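Local coordinates for protein sugar kinase, pfkB family (Thermotoga maritima, PDB 2AJR) that probably transfers phosphate from ATP to a phosphorylated sugar, as a possible 1-phosphofructokinase of the pfkB (ribokinase-like) family, and binds a magnesium ion, at residues I81-L86 and F97-G102; M142-V147 and R173-F178; G154-G159 and V181-R186; S211-D216 and V224-K229; A294-A299 and P313-I318. One frame throughout, in Å; residues are numbered along the deposited sequence.

Interaction 1 of 5, residues I81-L86 and F97-G102; sequences ILVEEL and FVYVEG
Phe97 meets three residues of helix 76-89 with its ring. Its CG stands anti to the carbonyl carbon and beside the backbone N (chi1 -70°), which sends the ring from the strand toward the helix. The CD2-CE2-CZ side of the ring does the touching: Leu86 CD2 lies at the edge, near the ring plane, 4.0 Å from Phe97 CE2. One turn back, Leu82 CD2 comes up obliquely at 4.5 Å from Phe97 CZ, and Val83 CG2 approaches Phe97 CD2, also obliquely, at 4.0 Å. The ring is thus held by methyl groups spaced along one side of the helix, and Ile55 of helix 53-63 adds to the same apolar layer by touching Leu82, Leu86 and Phe97. Val98 packs on Phe73 of strand 68-75. Tyr99 reaches the helix with the end of its side chain: Tyr99 OH is 3.5 Å from Val83 CG2 and 3.8 Å from Val83 CG1, with the two side chains coming from opposite directions. No hydrogen bond crosses the contact, and Tyr99 is the exposed margin of an otherwise buried patch. Val100, like Val98, packs on Phe73. The axes of helix 81-86 and strand 97-100 run nearly antiparallel, at 152°, with a closest approach of 11.8 Å. Backbone bonds of Val98 and Val100 to strand 68-75 place the contact in the beta-alpha-beta unit of strand 68-75, helix 76-89 and strand 93-100, at an edge of the large sheet of the ribokinase-like fold.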
# COMPACT_ATOMS: atom_id res chain seq x y z
N ILE A 81 -2.69 12.93 -6.51
CA ILE A 81 -2.76 11.85 -7.46
C ILE A 81 -4.22 11.57 -7.80
O ILE A 81 -4.57 11.44 -8.97
CB ILE A 81 -2.12 10.57 -6.92
CG1 ILE A 81 -0.62 10.77 -6.68
CG2 ILE A 81 -2.33 9.40 -7.90
CD1 ILE A 81 -0.01 9.63 -5.84
N LEU A 82 -5.07 11.47 -6.79
CA LEU A 82 -6.49 11.13 -7.03
C LEU A 82 -7.14 12.11 -8.00
O LEU A 82 -7.76 11.70 -8.97
CB LEU A 82 -7.29 11.09 -5.72
CG LEU A 82 -8.70 10.49 -5.76
CD1 LEU A 82 -8.91 9.51 -4.59
CD2 LEU A 82 -9.77 11.55 -5.75
N VAL A 83 -6.97 13.41 -7.74
CA VAL A 83 -7.68 14.42 -8.50
C VAL A 83 -7.18 14.40 -9.94
O VAL A 83 -7.97 14.51 -10.88
CB VAL A 83 -7.54 15.84 -7.87
CG1 VAL A 83 -8.10 16.92 -8.79
CG2 VAL A 83 -8.24 15.89 -6.53
N GLU A 84 -5.87 14.25 -10.10
CA GLU A 84 -5.29 14.33 -11.43
C GLU A 84 -5.66 13.11 -12.24
O GLU A 84 -6.06 13.22 -13.38
CB GLU A 84 -3.77 14.49 -11.35
CG GLU A 84 -3.40 15.91 -11.02
CD GLU A 84 -1.92 16.20 -11.10
OE1 GLU A 84 -1.14 15.31 -11.56
OE2 GLU A 84 -1.55 17.33 -10.69
N GLU A 85 -5.54 11.94 -11.63
CA GLU A 85 -5.95 10.71 -12.29
C GLU A 85 -7.41 10.79 -12.66
O GLU A 85 -7.78 10.41 -13.76
CB GLU A 85 -5.68 9.48 -11.41
CG GLU A 85 -4.19 9.10 -11.34
CD GLU A 85 -3.58 8.92 -12.72
OE1 GLU A 85 -4.22 8.25 -13.56
OE2 GLU A 85 -2.49 9.48 -12.98
N LEU A 86 -8.22 11.32 -11.76
CA LEU A 86 -9.65 11.37 -11.98
C LEU A 86 -9.97 12.24 -13.17
O LEU A 86 -10.82 11.90 -13.97
CB LEU A 86 -10.36 11.91 -10.73
CG LEU A 86 -11.88 11.87 -10.67
CD1 LEU A 86 -12.45 10.47 -10.94
CD2 LEU A 86 -12.33 12.38 -9.32
N PHE A 97 -13.64 19.33 -4.72
CA PHE A 97 -13.29 18.72 -3.45
C PHE A 97 -12.75 19.75 -2.48
O PHE A 97 -11.98 20.60 -2.88
CB PHE A 97 -12.18 17.69 -3.66
CG PHE A 97 -12.60 16.47 -4.40
CD1 PHE A 97 -13.46 15.56 -3.80
CD2 PHE A 97 -12.12 16.20 -5.66
CE1 PHE A 97 -13.87 14.42 -4.48
CE2 PHE A 97 -12.52 15.05 -6.33
CZ PHE A 97 -13.40 14.16 -5.74
N VAL A 98 -13.09 19.65 -1.21
CA VAL A 98 -12.44 20.46 -0.20
C VAL A 98 -11.12 19.80 0.17
O VAL A 98 -11.08 18.61 0.54
CB VAL A 98 -13.31 20.58 1.05
CG1 VAL A 98 -12.50 21.11 2.22
CG2 VAL A 98 -14.50 21.44 0.74
N TYR A 99 -10.04 20.57 0.06
CA TYR A 99 -8.69 20.09 0.33
C TYR A 99 -8.40 20.18 1.81
O TYR A 99 -8.55 21.24 2.40
CB TYR A 99 -7.67 20.89 -0.48
CG TYR A 99 -7.72 20.47 -1.92
CD1 TYR A 99 -8.74 20.91 -2.75
CD2 TYR A 99 -6.77 19.59 -2.45
CE1 TYR A 99 -8.82 20.50 -4.06
CE2 TYR A 99 -6.84 19.19 -3.78
CZ TYR A 99 -7.88 19.64 -4.57
OH TYR A 99 -7.98 19.27 -5.87
N VAL A 100 -7.97 19.07 2.40
CA VAL A 100 -7.76 18.99 3.83
C VAL A 100 -6.29 18.70 4.11
O VAL A 100 -5.55 18.33 3.22
CB VAL A 100 -8.68 17.91 4.49
CG1 VAL A 100 -10.13 18.26 4.30
CG2 VAL A 100 -8.41 16.51 3.92
N GLU A 101 -5.88 18.93 5.36
CA GLU A 101 -4.53 18.62 5.82
C GLU A 101 -4.59 17.13 6.10
O GLU A 101 -5.53 16.67 6.74
CB GLU A 101 -4.23 19.44 7.10
CG GLU A 101 -2.74 19.67 7.47
CD GLU A 101 -1.96 20.50 6.45
OE1 GLU A 101 -2.30 21.70 6.26
OE2 GLU A 101 -0.98 19.98 5.85
N GLY A 102 -3.66 16.35 5.60
CA GLY A 102 -3.73 14.89 5.84
C GLY A 102 -3.90 14.15 4.54
O GLY A 102 -4.31 14.73 3.55

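Interaction 2 of 5, residues M142-V147 and R173-F178; sequences MTLSKV and RERGVF
Leu144 and Val177 have the closest CA atoms across the contact, 7.2 Å apart, at a place where both segments are leaving helices. Residues Leu144 to Val147 form a type I turn whose closing bond, Val147 N to Leu144 O, is weak. On the other side Gly176, with positive phi, is the C-prime residue of a Schellman motif: its N bonds to Arg173 O, and Val177 N bonds to Ala172 O. Each segment leads into the central sheet, in strands 149-153 and 178-182, so the contact joins the carboxyl ends of two helices in successive helix-to-strand connections of the alpha/beta fold. Val177 carries the packing with both branches. Val177 CG2, anti to the carbonyl carbon, lies 3.7 Å from Leu144 O and 3.9 Å from Val147 O, while Val177 CG1 meets Val147 CG2 at 4.2 Å. Leu144 CD2 is a looser neighbour, 4.4 Å from Val177 CG2. Leu144 CD1 sits over one face of the Arg175 guanidinium, offset toward its rim and 4.2 Å from Arg175 NH1, at the exposed margin. Leu15 of strand 14-18 touches both Leu144 and Val147 from the sheet.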
# COMPACT_ATOMS: atom_id res chain seq x y z
N MSE A 142 -24.35 25.00 -2.69
CA MSE A 142 -24.25 25.73 -3.93
C MSE A 142 -24.44 24.81 -5.12
O MSE A 142 -25.17 25.13 -6.04
CB MSE A 142 -22.94 26.49 -3.99
CG MSE A 142 -22.94 27.66 -3.02
SE MSE A 142 -21.22 28.61 -2.79
CE MSE A 142 -21.91 30.14 -1.69
N THR A 143 -23.83 23.64 -5.09
CA THR A 143 -23.91 22.73 -6.20
C THR A 143 -25.33 22.16 -6.45
O THR A 143 -25.67 21.78 -7.57
CB THR A 143 -22.92 21.59 -5.99
OG1 THR A 143 -21.66 22.15 -5.57
CG2 THR A 143 -22.73 20.79 -7.26
N LEU A 144 -26.15 22.11 -5.40
CA LEU A 144 -27.48 21.49 -5.48
C LEU A 144 -28.43 22.17 -6.50
O LEU A 144 -29.21 21.49 -7.19
CB LEU A 144 -28.15 21.43 -4.10
CG LEU A 144 -27.63 20.37 -3.11
CD1 LEU A 144 -28.34 20.49 -1.78
CD2 LEU A 144 -27.77 18.96 -3.64
N SER A 145 -28.35 23.48 -6.62
CA SER A 145 -29.17 24.18 -7.61
C SER A 145 -28.70 23.91 -9.05
O SER A 145 -29.47 24.09 -9.99
CB SER A 145 -29.17 25.67 -7.33
OG SER A 145 -27.87 26.19 -7.49
N LYS A 146 -27.45 23.49 -9.22
CA LYS A 146 -26.92 23.18 -10.55
C LYS A 146 -27.24 21.74 -11.00
O LYS A 146 -27.01 21.41 -12.17
CB LYS A 146 -25.41 23.45 -10.60
N VAL A 147 -27.79 20.90 -10.12
CA VAL A 147 -27.97 19.46 -10.41
C VAL A 147 -29.40 18.96 -10.21
O VAL A 147 -30.16 19.52 -9.41
CB VAL A 147 -27.03 18.55 -9.55
CG1 VAL A 147 -25.61 19.05 -9.59
CG2 VAL A 147 -27.53 18.45 -8.11
N ARG A 173 -33.12 17.26 -0.42
CA ARG A 173 -34.53 16.93 -0.52
C ARG A 173 -35.42 18.17 -0.39
O ARG A 173 -36.37 18.33 -1.15
CB ARG A 173 -34.84 15.87 0.55
CG ARG A 173 -35.68 14.72 0.10
CD ARG A 173 -35.19 13.98 -1.13
NE ARG A 173 -36.40 13.61 -1.88
CZ ARG A 173 -36.91 14.29 -2.91
NH1 ARG A 173 -36.31 15.37 -3.40
NH2 ARG A 173 -38.03 13.87 -3.48
N GLU A 174 -35.10 19.07 0.53
CA GLU A 174 -35.81 20.35 0.62
C GLU A 174 -35.79 21.12 -0.70
O GLU A 174 -36.69 21.90 -0.97
CB GLU A 174 -35.21 21.22 1.74
CG GLU A 174 -35.68 20.81 3.14
CD GLU A 174 -34.85 21.40 4.29
OE1 GLU A 174 -33.79 22.02 4.04
OE2 GLU A 174 -35.28 21.21 5.45
N ARG A 175 -34.79 20.88 -1.53
CA ARG A 175 -34.61 21.61 -2.79
C ARG A 175 -35.13 20.80 -3.98
O ARG A 175 -34.83 21.12 -5.13
CB ARG A 175 -33.12 21.91 -2.99
CG ARG A 175 -32.80 23.32 -3.43
CD ARG A 175 -31.45 23.76 -2.85
NE ARG A 175 -31.46 23.72 -1.38
CZ ARG A 175 -30.44 24.09 -0.61
NH1 ARG A 175 -29.32 24.55 -1.15
NH2 ARG A 175 -30.55 24.02 0.71
N GLY A 176 -35.89 19.75 -3.71
CA GLY A 176 -36.43 18.90 -4.77
C GLY A 176 -35.40 18.12 -5.58
O GLY A 176 -35.70 17.69 -6.70
N VAL A 177 -34.20 17.94 -5.05
CA VAL A 177 -33.21 17.12 -5.72
C VAL A 177 -33.41 15.65 -5.34
O VAL A 177 -33.56 15.29 -4.16
CB VAL A 177 -31.79 17.58 -5.41
CG1 VAL A 177 -30.79 16.68 -6.09
CG2 VAL A 177 -31.61 19.02 -5.86
N PHE A 178 -33.43 14.80 -6.35
CA PHE A 178 -33.66 13.38 -6.18
C PHE A 178 -32.40 12.77 -5.57
O PHE A 178 -31.29 13.10 -5.99
CB PHE A 178 -33.96 12.78 -7.55
CG PHE A 178 -34.53 11.41 -7.50
CD1 PHE A 178 -33.70 10.30 -7.53
CD2 PHE A 178 -35.89 11.22 -7.48
CE1 PHE A 178 -34.23 9.03 -7.51
CE2 PHE A 178 -36.43 9.96 -7.46
CZ PHE A 178 -35.60 8.86 -7.47

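Interaction 3 of 5, residues G154-G159 and V181-R186; sequences GSIPPG and VEQTPR
Gln183 reaches back with its side chain to the carbonyl of Gly154, whose CA is 5.3 Å from Gln183 CA. Its CG stands beside the backbone N and anti to the carbonyl carbon (chi1 -69°), and the chain runs extended beyond it, which carries the amide alongside the Gly154 backbone. There Gln183 NE2 donates to Gly154 O over 3.0 Å, with an N-H...O angle of 159°. The donor arrives nearly in line with the C=O bond, and the oxygen lies only 15° out of the amide plane of Gln183. On the way Gln183 CG passes 3.7 Å from Gly154 O. The neighbouring backbone bond, Gly154 N to Glu182 O, is also 3.0 Å, so both polar atoms of this glycine are gripped by consecutive residues. Ile156 CD1 lies 4.4 Å from Gln183 NE2, a distant van der Waals neighbour. The extended Glu182 side chain takes no part in gripping Gly154; its OE1 forms a salt bridge with Lys53 NZ. Gly154 has a positive phi, at which a side chain would collide with the carbonyl of the residue before. Segment 154-159 follows strand 149-153, while 181-186 runs out of the end of the neighbouring parallel strand 178-182, at the C-terminal end of the sheet, where alpha/beta folds, ribokinase-like kinases included, generally form their active-site cleft.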
# COMPACT_ATOMS: atom_id res chain seq x y z
N GLY A 154 -20.84 5.62 0.62
CA GLY A 154 -19.57 5.24 1.21
C GLY A 154 -19.38 5.83 2.59
O GLY A 154 -20.21 6.55 3.11
N SER A 155 -18.22 5.54 3.15
CA SER A 155 -17.91 5.92 4.51
C SER A 155 -17.64 7.41 4.72
O SER A 155 -17.43 8.16 3.78
CB SER A 155 -16.68 5.13 4.97
OG SER A 155 -15.55 5.45 4.17
N ILE A 156 -17.61 7.77 6.00
CA ILE A 156 -17.30 9.09 6.53
C ILE A 156 -15.86 9.00 7.01
O ILE A 156 -15.46 7.98 7.56
CB ILE A 156 -18.21 9.37 7.78
CG1 ILE A 156 -19.65 9.60 7.35
CG2 ILE A 156 -17.74 10.55 8.58
CD1 ILE A 156 -19.76 10.25 5.99
N PRO A 157 -15.05 10.06 6.81
CA PRO A 157 -13.73 10.04 7.42
C PRO A 157 -13.82 10.39 8.90
O PRO A 157 -14.81 10.98 9.33
CB PRO A 157 -12.98 11.12 6.65
CG PRO A 157 -14.02 12.11 6.29
CD PRO A 157 -15.28 11.30 6.04
N PRO A 158 -12.81 10.00 9.70
CA PRO A 158 -12.77 10.32 11.12
C PRO A 158 -12.88 11.82 11.39
O PRO A 158 -12.34 12.63 10.64
CB PRO A 158 -11.40 9.80 11.58
CG PRO A 158 -10.97 8.85 10.59
CD PRO A 158 -11.68 9.15 9.29
N GLY A 159 -13.56 12.17 12.48
CA GLY A 159 -13.70 13.56 12.89
C GLY A 159 -14.96 14.22 12.37
O GLY A 159 -15.27 15.35 12.74
N VAL A 181 -28.86 6.93 -1.99
CA VAL A 181 -27.86 6.67 -0.95
C VAL A 181 -27.44 5.21 -0.91
O VAL A 181 -28.28 4.32 -0.96
CB VAL A 181 -28.38 7.07 0.44
CG1 VAL A 181 -27.40 6.60 1.50
CG2 VAL A 181 -28.58 8.57 0.54
N GLU A 182 -26.13 4.98 -0.82
CA GLU A 182 -25.57 3.65 -0.49
C GLU A 182 -24.62 3.78 0.71
O GLU A 182 -23.51 4.25 0.56
CB GLU A 182 -24.85 2.99 -1.69
CG GLU A 182 -24.29 1.56 -1.38
CD GLU A 182 -23.48 0.91 -2.53
OE1 GLU A 182 -22.85 1.63 -3.35
OE2 GLU A 182 -23.47 -0.34 -2.59
N GLN A 183 -25.06 3.37 1.90
CA GLN A 183 -24.22 3.47 3.10
C GLN A 183 -24.49 2.34 4.06
O GLN A 183 -25.50 1.67 3.95
CB GLN A 183 -24.43 4.81 3.80
CG GLN A 183 -23.88 5.97 2.98
CD GLN A 183 -23.89 7.32 3.70
OE1 GLN A 183 -24.92 7.77 4.21
NE2 GLN A 183 -22.74 8.00 3.71
N THR A 184 -23.60 2.15 5.02
CA THR A 184 -23.72 1.11 6.02
C THR A 184 -24.89 1.42 6.97
O THR A 184 -25.33 2.57 7.08
CB THR A 184 -22.41 0.93 6.83
OG1 THR A 184 -22.14 2.11 7.59
CG2 THR A 184 -21.22 0.62 5.88
N PRO A 185 -25.42 0.38 7.64
CA PRO A 185 -26.58 0.55 8.52
C PRO A 185 -26.44 1.68 9.52
O PRO A 185 -27.36 2.49 9.67
CB PRO A 185 -26.65 -0.80 9.24
CG PRO A 185 -26.12 -1.75 8.24
CD PRO A 185 -25.00 -1.03 7.57
N ARG A 186 -25.29 1.74 10.18
CA ARG A 186 -25.06 2.73 11.22
C ARG A 186 -25.27 4.12 10.68
O ARG A 186 -26.00 4.92 11.26
CB ARG A 186 -23.64 2.59 11.77
CG ARG A 186 -23.49 3.12 13.18
CD ARG A 186 -22.56 2.26 14.04
NE ARG A 186 -22.11 2.99 15.23
CZ ARG A 186 -21.18 3.95 15.23
NH1 ARG A 186 -20.56 4.32 14.10
NH2 ARG A 186 -20.85 4.55 16.37

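Interaction 4 of 5, residues S211-D216 and V224-K229; sequences SFLGVD and VKLAEK
Leu226 crosses Phe212 at about a right angle and forms the tight part of this contact. Leu226 CD1 stands 3.5 Å from Phe212 CD2, and Leu226 CD2 is almost as near the same ring atom, at 3.6 Å. With its CG anti to the backbone N (chi1 -179°), the phenylalanine carries its ring away from the corner of the type I' turn from Phe212 to Val215 to meet Leu226. Leu213 CD1 lies over one face of that ring, offset toward its rim, and also reaches Leu226 CD1 at 3.9 Å. A serine in place of Phe212 would probably leave both methyls of Leu226 without their aromatic partner and open a gap between the turn and helix 220-233. Val215 is buried against the helix, though its CG2 comes no nearer than 4.4 Å to Leu226 N. Toward solvent the packing gives way to Lys229, whose chain bends at chi2 and chi4 to pass the turn. Lys229 CD and NZ each lie 3.7 Å from Leu213 O, a proximity without a hydrogen bond. Helix 220-233 rests on strand 245-249 through Ala227. The turn bridges two helices: Glu189 OE2 of helix 185-193 accepts from Leu213 N, Pro185 and Leu188 touch Phe212, and Leu226 meets it from helix 220-233.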
# COMPACT_ATOMS: atom_id res chain seq x y z
N SER A 211 -28.01 -5.24 14.39
CA SER A 211 -29.40 -5.12 13.96
C SER A 211 -29.59 -3.77 13.26
O SER A 211 -28.89 -2.80 13.55
CB SER A 211 -30.38 -5.27 15.13
OG SER A 211 -30.49 -4.09 15.91
N PHE A 212 -30.54 -3.71 12.35
CA PHE A 212 -30.74 -2.52 11.54
C PHE A 212 -32.24 -2.21 11.49
O PHE A 212 -33.03 -3.06 11.08
CB PHE A 212 -30.14 -2.75 10.15
CG PHE A 212 -30.26 -1.58 9.22
CD1 PHE A 212 -30.29 -0.28 9.68
CD2 PHE A 212 -30.32 -1.80 7.85
CE1 PHE A 212 -30.40 0.78 8.79
CE2 PHE A 212 -30.42 -0.73 6.95
CZ PHE A 212 -30.47 0.55 7.42
N LEU A 213 -32.61 -1.02 11.93
CA LEU A 213 -34.02 -0.61 12.05
C LEU A 213 -34.89 -1.66 12.77
O LEU A 213 -36.04 -1.91 12.38
CB LEU A 213 -34.61 -0.31 10.67
CG LEU A 213 -33.95 0.78 9.83
CD1 LEU A 213 -34.62 0.82 8.47
CD2 LEU A 213 -34.04 2.14 10.51
N GLY A 214 -34.33 -2.28 13.80
CA GLY A 214 -35.04 -3.28 14.59
C GLY A 214 -35.02 -4.69 14.02
O GLY A 214 -35.59 -5.59 14.63
N VAL A 215 -34.36 -4.88 12.87
CA VAL A 215 -34.33 -6.18 12.19
C VAL A 215 -32.96 -6.81 12.35
O VAL A 215 -31.94 -6.19 12.03
CB VAL A 215 -34.61 -6.06 10.65
CG1 VAL A 215 -34.67 -7.44 10.00
CG2 VAL A 215 -35.89 -5.30 10.37
N ASP A 216 -32.95 -8.04 12.83
CA ASP A 216 -31.77 -8.88 12.90
C ASP A 216 -31.78 -9.75 11.63
O ASP A 216 -32.65 -10.60 11.45
CB ASP A 216 -31.82 -9.74 14.17
CG ASP A 216 -30.56 -10.57 14.38
OD1 ASP A 216 -29.45 -10.06 14.13
OD2 ASP A 216 -30.69 -11.74 14.84
N VAL A 224 -36.56 -9.07 3.75
CA VAL A 224 -37.76 -8.52 3.14
C VAL A 224 -38.35 -7.47 4.05
O VAL A 224 -38.69 -6.39 3.59
CB VAL A 224 -38.78 -9.59 2.76
CG1 VAL A 224 -40.08 -8.97 2.24
CG2 VAL A 224 -38.17 -10.51 1.70
N LYS A 225 -38.45 -7.74 5.35
CA LYS A 225 -38.98 -6.74 6.28
C LYS A 225 -38.12 -5.46 6.22
O LYS A 225 -38.65 -4.34 6.26
CB LYS A 225 -39.08 -7.26 7.73
CG LYS A 225 -40.42 -7.93 8.10
N LEU A 226 -36.81 -5.61 6.09
CA LEU A 226 -35.94 -4.43 6.01
C LEU A 226 -36.20 -3.61 4.73
O LEU A 226 -36.28 -2.39 4.77
CB LEU A 226 -34.47 -4.83 6.10
CG LEU A 226 -33.50 -3.63 5.99
CD1 LEU A 226 -33.64 -2.72 7.22
CD2 LEU A 226 -32.05 -4.13 5.78
N ALA A 227 -36.32 -4.29 3.60
CA ALA A 227 -36.65 -3.62 2.36
C ALA A 227 -37.97 -2.86 2.49
O ALA A 227 -38.10 -1.76 2.00
CB ALA A 227 -36.72 -4.60 1.22
N GLU A 228 -38.94 -3.46 3.18
CA GLU A 228 -40.28 -2.85 3.33
C GLU A 228 -40.28 -1.61 4.24
O GLU A 228 -40.92 -0.61 3.90
CB GLU A 228 -41.29 -3.88 3.83
CG GLU A 228 -41.63 -4.96 2.80
CD GLU A 228 -42.69 -5.96 3.29
OE1 GLU A 228 -42.61 -6.45 4.45
OE2 GLU A 228 -43.61 -6.27 2.50
N LYS A 229 -39.56 -1.68 5.37
CA LYS A 229 -39.38 -0.54 6.29
C LYS A 229 -38.73 0.66 5.61
O LYS A 229 -39.14 1.81 5.81
CB LYS A 229 -38.52 -0.92 7.49
CG LYS A 229 -39.11 -1.97 8.40
CD LYS A 229 -38.70 -1.75 9.85
CE LYS A 229 -39.53 -2.60 10.81
NZ LYS A 229 -39.70 -1.90 12.11

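Interaction 5 of 5, residues A294-A299 and P313-I318; sequences AKFGFA and PDLEAI
Helix 290-304, which ends at the magnesium-binding residue Ala304, here receives the start of the short helix 315-319. Ile318 CG2 is placed over one face of the Phe296 ring, 4.0 Å from its centroid and 25° off the ring normal, a CH-pi contact shifted toward the rim. Ile318 CG2 is 3.7 Å from Phe296 CZ. It reaches the ring because CG2 stands anti to the backbone N of Ile318, with CG1 anti to the carbonyl carbon (chi1 -69°). Leu315 takes a different side of the same ring: Leu315 CD1 lies at the edge, in the ring plane, 3.8 Å from Phe296 CZ. Both aliphatic side chains cross the phenylalanine at about a right angle. With Phe296 replaced by an alanine the ring is gone, and Ile318 CG2 and Leu315 CD1 would probably be left facing a gap. One turn further along helix 290-304 the approach is closer, the CA atoms of Ala299 and Ile318 being 5.5 Å apart. Ala299 CB touches both the carbonyl and the branch of Ile318, 3.7 Å from Ile318 O and 3.8 Å from Ile318 CG2. Asp314 is the N-cap of the short helix, Asp314 OD1 accepting from Ala317 N over 3.0 Å at 155°. Tyr282 of helix 271-286 also touches Phe296. The arrangement is apolar helix-to-helix packing with an N-capped helix start, about 13 Å from the magnesium ion, measured from the Ile318 side chain, and not part of the metal site formed by His267, Ala304, Arg307 and Glu309.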
# COMPACT_ATOMS: atom_id res chain seq x y z
N ALA A 294 -33.80 -0.82 -10.87
CA ALA A 294 -33.06 -1.85 -10.14
C ALA A 294 -32.54 -2.95 -11.07
O ALA A 294 -31.43 -3.45 -10.88
CB ALA A 294 -33.91 -2.43 -9.04
N LYS A 295 -33.34 -3.32 -12.07
CA LYS A 295 -32.95 -4.36 -13.03
C LYS A 295 -31.76 -3.94 -13.86
O LYS A 295 -30.86 -4.73 -14.12
CB LYS A 295 -34.12 -4.71 -13.97
CG LYS A 295 -35.17 -5.65 -13.34
CD LYS A 295 -36.49 -5.69 -14.11
CE LYS A 295 -36.37 -6.42 -15.45
NZ LYS A 295 -37.66 -6.41 -16.20
N PHE A 296 -31.77 -2.68 -14.28
CA PHE A 296 -30.67 -2.15 -15.06
C PHE A 296 -29.44 -2.03 -14.16
O PHE A 296 -28.32 -2.30 -14.59
CB PHE A 296 -31.04 -0.79 -15.66
CG PHE A 296 -30.03 -0.27 -16.64
CD1 PHE A 296 -30.07 -0.65 -17.97
CD2 PHE A 296 -29.04 0.61 -16.24
CE1 PHE A 296 -29.15 -0.18 -18.88
CE2 PHE A 296 -28.12 1.09 -17.14
CZ PHE A 296 -28.17 0.69 -18.46
N GLY A 297 -29.65 -1.65 -12.90
CA GLY A 297 -28.58 -1.58 -11.93
C GLY A 297 -27.94 -2.94 -11.77
O GLY A 297 -26.71 -3.06 -11.78
N PHE A 298 -28.78 -3.97 -11.66
CA PHE A 298 -28.32 -5.34 -11.45
C PHE A 298 -27.49 -5.79 -12.64
O PHE A 298 -26.45 -6.40 -12.47
CB PHE A 298 -29.50 -6.30 -11.19
CG PHE A 298 -29.11 -7.62 -10.59
CD1 PHE A 298 -28.73 -8.68 -11.39
CD2 PHE A 298 -29.11 -7.80 -9.21
CE1 PHE A 298 -28.35 -9.90 -10.83
CE2 PHE A 298 -28.74 -9.01 -8.64
CZ PHE A 298 -28.36 -10.06 -9.45
N ALA A 299 -27.95 -5.46 -13.84
CA ALA A 299 -27.22 -5.76 -15.07
C ALA A 299 -25.80 -5.18 -15.03
O ALA A 299 -24.84 -5.86 -15.37
CB ALA A 299 -27.96 -5.23 -16.28
N PRO A 313 -18.68 -0.77 -16.32
CA PRO A 313 -19.04 -1.22 -17.66
C PRO A 313 -19.57 -0.12 -18.56
O PRO A 313 -20.05 0.90 -18.08
CB PRO A 313 -20.15 -2.23 -17.38
CG PRO A 313 -20.81 -1.72 -16.14
CD PRO A 313 -19.70 -1.15 -15.32
N ASP A 314 -19.47 -0.33 -19.87
CA ASP A 314 -20.19 0.49 -20.84
C ASP A 314 -21.55 -0.12 -21.20
O ASP A 314 -21.84 -1.28 -20.84
CB ASP A 314 -19.35 0.79 -22.11
CG ASP A 314 -18.98 -0.46 -22.92
OD1 ASP A 314 -19.65 -1.52 -22.86
OD2 ASP A 314 -18.00 -0.35 -23.68
N LEU A 315 -22.38 0.65 -21.89
CA LEU A 315 -23.76 0.25 -22.21
C LEU A 315 -23.84 -1.08 -22.95
O LEU A 315 -24.72 -1.88 -22.67
CB LEU A 315 -24.47 1.35 -23.01
CG LEU A 315 -25.97 1.12 -23.28
CD1 LEU A 315 -26.73 0.96 -21.96
CD2 LEU A 315 -26.56 2.25 -24.12
N GLU A 316 -22.92 -1.33 -23.88
CA GLU A 316 -22.86 -2.62 -24.56
C GLU A 316 -22.69 -3.76 -23.55
O GLU A 316 -23.40 -4.74 -23.62
CB GLU A 316 -21.72 -2.64 -25.60
CG GLU A 316 -21.53 -4.02 -26.29
CD GLU A 316 -20.49 -4.03 -27.45
OE1 GLU A 316 -19.58 -3.16 -27.46
OE2 GLU A 316 -20.59 -4.91 -28.34
N ALA A 317 -21.75 -3.60 -22.61
CA ALA A 317 -21.44 -4.66 -21.65
C ALA A 317 -22.58 -4.86 -20.64
O ALA A 317 -22.74 -5.97 -20.08
CB ALA A 317 -20.12 -4.35 -20.92
N ILE A 318 -23.35 -3.80 -20.40
CA ILE A 318 -24.50 -3.85 -19.49
C ILE A 318 -25.67 -4.60 -20.12
O ILE A 318 -26.23 -5.51 -19.52
CB ILE A 318 -24.96 -2.44 -19.08
CG1 ILE A 318 -23.90 -1.78 -18.18
CG2 ILE A 318 -26.29 -2.50 -18.35
CD1 ILE A 318 -24.13 -0.33 -17.91

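From the N terminus, interaction 1 closes first, a short connection that ties helix 76-89 to an outermost strand, 93-100, of the large sheet. Interactions 2 and 3 come next and cross: 142-147, 154-159, 173-178 and 181-186 alternate along the chain, so the two contacts lie at successive strands, 149-153 and 178-182, one before them and one after, with centres 21 Å apart. Interaction 4 closes a loop of seven residues, tying the turn at 212-215 to helix 220-233, and touches interaction 3 where Pro185 O lies 3.6 Å from Phe212 CE1. Interaction 5 closes last, joining helices 290-304 and 315-319, on the opposite side of the chain's centre from interaction 3.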